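PDB 6PTM: uncharacterized protein, which probably acts as a glycoside hydrolase family 42 exo-carrageenase, releasing sugar units from the ends of carrageenan-derived chains. Local coordinates for residues W319-H324 / K339-V344. Residues are numbered along the deposited sequence; the frame is centred on the assembly and turned at random.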
ATOM      1  N   TRP A 319       6.231  26.518  16.124  1.00 17.45           N
ATOM      2  CA  TRP A 319       5.643  26.346  14.766  1.00 16.87           C
ATOM      3  C   TRP A 319       4.734  27.557  14.460  1.00 16.17           C
ATOM      4  O   TRP A 319       4.801  28.088  13.340  1.00 15.05           O
ATOM      5  CB  TRP A 319       4.859  25.026  14.735  1.00 17.22           C
ATOM      6  CG  TRP A 319       4.247  24.710  13.409  1.00 16.07           C
ATOM      7  CD1 TRP A 319       4.748  23.844  12.484  1.00 15.37           C
ATOM      8  CD2 TRP A 319       3.010  25.207  12.885  1.00 16.57           C
ATOM      9  NE1 TRP A 319       3.921  23.784  11.410  1.00 15.44           N
ATOM     10  CE2 TRP A 319       2.853  24.618  11.616  1.00 15.60           C
ATOM     11  CE3 TRP A 319       2.019  26.084  13.350  1.00 15.22           C
ATOM     12  CZ2 TRP A 319       1.763  24.906  10.800  1.00 15.16           C
ATOM     13  CZ3 TRP A 319       0.941  26.360  12.541  1.00 14.62           C
ATOM     14  CH2 TRP A 319       0.809  25.772  11.294  1.00 15.01           C
ATOM     15  N   LEU A 320       3.932  28.005  15.428  1.00 15.39           N
ATOM     16  CA  LEU A 320       2.980  29.142  15.219  1.00 15.80           C
ATOM     17  C   LEU A 320       3.780  30.432  14.926  1.00 17.58           C
ATOM     18  O   LEU A 320       3.384  31.248  14.049  1.00 17.15           O
ATOM     19  CB  LEU A 320       2.085  29.295  16.449  1.00 15.04           C
ATOM     20  CG  LEU A 320       1.046  28.190  16.629  1.00 15.23           C
ATOM     21  CD1 LEU A 320       0.533  28.139  18.065  1.00 14.38           C
ATOM     22  CD2 LEU A 320      -0.064  28.345  15.610  1.00 15.52           C
ATOM     23  N   LYS A 321       4.886  30.622  15.632  1.00 19.32           N
ATOM     24  CA  LYS A 321       5.778  31.789  15.408  1.00 21.06           C
ATOM     25  C   LYS A 321       6.317  31.768  13.969  1.00 20.46           C
ATOM     26  O   LYS A 321       6.335  32.839  13.309  1.00 18.35           O
ATOM     27  CB  LYS A 321       6.934  31.809  16.401  1.00 21.77           C
ATOM     28  CG  LYS A 321       7.843  33.025  16.262  1.00 25.50           C
ATOM     29  CD  LYS A 321       8.900  33.039  17.307  1.00 29.35           C
ATOM     30  CE  LYS A 321       9.513  34.405  17.448  1.00 35.59           C
ATOM     31  NZ  LYS A 321      10.574  34.354  18.469  1.00 42.28           N
ATOM     32  N   ASN A 322       6.775  30.614  13.506  1.00 20.43           N
ATOM     33  CA  ASN A 322       7.241  30.464  12.111  1.00 22.51           C
ATOM     34  C   ASN A 322       6.071  30.658  11.150  1.00 22.19           C
ATOM     35  O   ASN A 322       6.276  31.347  10.182  1.00 20.14           O
ATOM     36  CB  ASN A 322       7.899  29.113  11.859  1.00 26.65           C
ATOM     37  CG  ASN A 322       8.360  28.995  10.431  1.00 30.39           C
ATOM     38  OD1 ASN A 322       9.312  29.656  10.053  1.00 35.56           O
ATOM     39  ND2 ASN A 322       7.675  28.184   9.637  1.00 30.22           N
ATOM     40  N   LYS A 323       4.884  30.091  11.415  1.00 20.84           N
ATOM     41  CA  LYS A 323       3.744  30.190  10.477  1.00 21.98           C
ATOM     42  C   LYS A 323       3.306  31.659  10.392  1.00 22.06           C
ATOM     43  O   LYS A 323       3.080  32.149   9.281  1.00 20.66           O
ATOM     44  CB  LYS A 323       2.566  29.323  10.929  1.00 22.44           C
ATOM     45  CG  LYS A 323       1.322  29.357  10.023  1.00 25.33           C
ATOM     46  CD  LYS A 323       1.574  28.881   8.601  1.00 25.35           C
ATOM     47  CE  LYS A 323       0.531  29.281   7.571  1.00 25.64           C
ATOM     48  NZ  LYS A 323      -0.632  28.373   7.603  1.00 23.06           N
ATOM     49  N   HIS A 324       3.118  32.325  11.528  1.00 20.45           N
ATOM     50  CA  HIS A 324       2.360  33.603  11.567  1.00 21.69           C
ATOM     51  C   HIS A 324       3.293  34.826  11.602  1.00 21.32           C
ATOM     52  O   HIS A 324       2.818  35.926  11.280  1.00 21.23           O
ATOM     53  CB  HIS A 324       1.375  33.608  12.748  1.00 21.23           C
ATOM     54  CG  HIS A 324       0.262  32.630  12.602  1.00 20.50           C
ATOM     55  ND1 HIS A 324      -0.697  32.734  11.596  1.00 19.15           N
ATOM     56  CD2 HIS A 324      -0.017  31.515  13.309  1.00 18.68           C
ATOM     57  CE1 HIS A 324      -1.534  31.719  11.714  1.00 20.89           C
ATOM     58  NE2 HIS A 324      -1.129  30.939  12.740  1.00 18.58           N
ATOM     59  N   LYS A 339      -0.146  37.987  24.463  1.00 19.00           N
ATOM     60  CA  LYS A 339       0.807  39.114  24.418  1.00 21.81           C
ATOM     61  C   LYS A 339       1.995  38.689  23.550  1.00 20.82           C
ATOM     62  O   LYS A 339       2.641  39.579  23.035  1.00 20.35           O
ATOM     63  CB  LYS A 339       1.157  39.572  25.837  1.00 25.11           C
ATOM     64  CG  LYS A 339       2.209  38.742  26.560  1.00 28.47           C
ATOM     65  CD  LYS A 339       2.479  39.214  28.009  1.00 32.57           C
ATOM     66  CE  LYS A 339       3.579  38.441  28.721  1.00 32.82           C
ATOM     67  N   ASP A 340       2.242  37.380  23.345  1.00 18.81           N
ATOM     68  CA  ASP A 340       3.405  36.872  22.564  1.00 19.96           C
ATOM     69  C   ASP A 340       3.214  35.381  22.317  1.00 19.17           C
ATOM     70  O   ASP A 340       2.305  34.842  22.909  1.00 18.30           O
ATOM     71  CB  ASP A 340       4.740  37.126  23.268  1.00 22.84           C
ATOM     72  CG  ASP A 340       4.834  36.573  24.681  1.00 26.86           C
ATOM     73  OD1 ASP A 340       4.337  35.419  24.932  1.00 29.04           O
ATOM     74  OD2 ASP A 340       5.381  37.299  25.528  1.00 26.92           O
ATOM     75  N   PHE A 341       4.100  34.739  21.561  1.00 19.61           N
ATOM     76  CA  PHE A 341       3.969  33.307  21.213  1.00 18.85           C
ATOM     77  C   PHE A 341       4.141  32.449  22.462  1.00 18.80           C
ATOM     78  O   PHE A 341       3.365  31.466  22.552  1.00 17.78           O
ATOM     79  CB  PHE A 341       4.853  32.928  20.028  1.00 18.63           C
ATOM     80  CG  PHE A 341       4.339  33.462  18.721  1.00 17.11           C
ATOM     81  CD1 PHE A 341       3.205  32.915  18.135  1.00 15.88           C
ATOM     82  CD2 PHE A 341       4.962  34.543  18.110  1.00 17.16           C
ATOM     83  CE1 PHE A 341       2.748  33.394  16.920  1.00 16.33           C
ATOM     84  CE2 PHE A 341       4.493  35.045  16.903  1.00 16.65           C
ATOM     85  CZ  PHE A 341       3.398  34.456  16.302  1.00 17.73           C
ATOM     86  N   SER A 342       5.014  32.799  23.424  1.00 18.24           N
ATOM     87  CA  SER A 342       5.144  31.999  24.680  1.00 18.51           C
ATOM     88  C   SER A 342       3.813  31.941  25.456  1.00 17.86           C
ATOM     89  O   SER A 342       3.629  30.958  26.161  1.00 15.57           O
ATOM     90  CB  SER A 342       6.279  32.453  25.592  1.00 18.88           C
ATOM     91  OG  SER A 342       6.046  33.777  26.011  1.00 21.15           O
ATOM     92  N   SER A 343       2.910  32.921  25.309  1.00 16.07           N
ATOM     93  CA  SER A 343       1.631  32.977  26.062  1.00 18.56           C
ATOM     94  C   SER A 343       0.550  32.148  25.368  1.00 18.35           C
ATOM     95  O   SER A 343      -0.436  31.900  25.976  1.00 15.82           O
ATOM     96  CB  SER A 343       1.169  34.377  26.267  1.00 18.74           C
ATOM     97  OG  SER A 343       2.216  35.113  26.898  1.00 21.04           O
ATOM     98  N   VAL A 344       0.745  31.683  24.140  1.00 17.53           N
ATOM     99  CA  VAL A 344      -0.325  30.859  23.521  1.00 17.50           C
ATOM    100  C   VAL A 344      -0.576  29.677  24.453  1.00 17.73           C
ATOM    101  O   VAL A 344       0.422  29.057  24.919  1.00 14.45           O
ATOM    102  CB  VAL A 344       0.051  30.429  22.101  1.00 17.17           C
ATOM    103  CG1 VAL A 344      -1.017  29.532  21.484  1.00 17.01           C
ATOM    104  CG2 VAL A 344       0.310  31.658  21.248  1.00 18.00           C
TER
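The ring of F341 lies flat against the last turn of a helix, with K321 beneath one face. CA of K321 sits 3.6 Å from the ring centroid and only 7° off the ring normal, a CH-pi contact to the helix backbone itself. With CG anti to the backbone N (chi1 -177°), the lysine runs its CB and CG along the CD2 side of the ring, CG lying 3.7 Å from F341 CD2, before the extended chain carries the ammonium group away. At the far end of the ring, CB of H324 meets F341 CZ near the ring plane at 4.2 Å. L320 comes obliquely to the CD1/CE1 side, its CB 4.1 Å from F341 CD1 and its carbonyl O 3.6 Å from F341 CE1. CD1 of L320 also packs 4.0 Å from CG1 of V344. No hydrogen bond joins the two segments, and an alanine in place of F341 would probably strip the aromatic face from K321 CA, take away the ring edge that H324 CB meets, and open a gap between loop and helix.

Behind the phenylalanine, the short 3-10 turn 341-343 is tied to D340. D340 OD1 accepts from S342 OG at 2.6 Å and from S343 OG at 2.9 Å; they come from opposite faces of the carboxylate plane, probably helping to fix the turn that presents F341. On the helix side, H324 is held through NE2 by D362. The loop is hydrogen-bonded to the same helix one turn earlier, by R317 NE to V344 O.

The contact thus fastens the loop following helix 327-334 back onto the C-terminal end of helix 310-324. Helix 327-334 borders both, I327 touching F341, and W334 touching L320 and V344, while helix 358-385 packs against L320 through D362. This is peripheral packing, within the long excursion between neighbouring parallel strands 288-292 and 391-394, consistent with the (beta/alpha)8 barrel of family GH42.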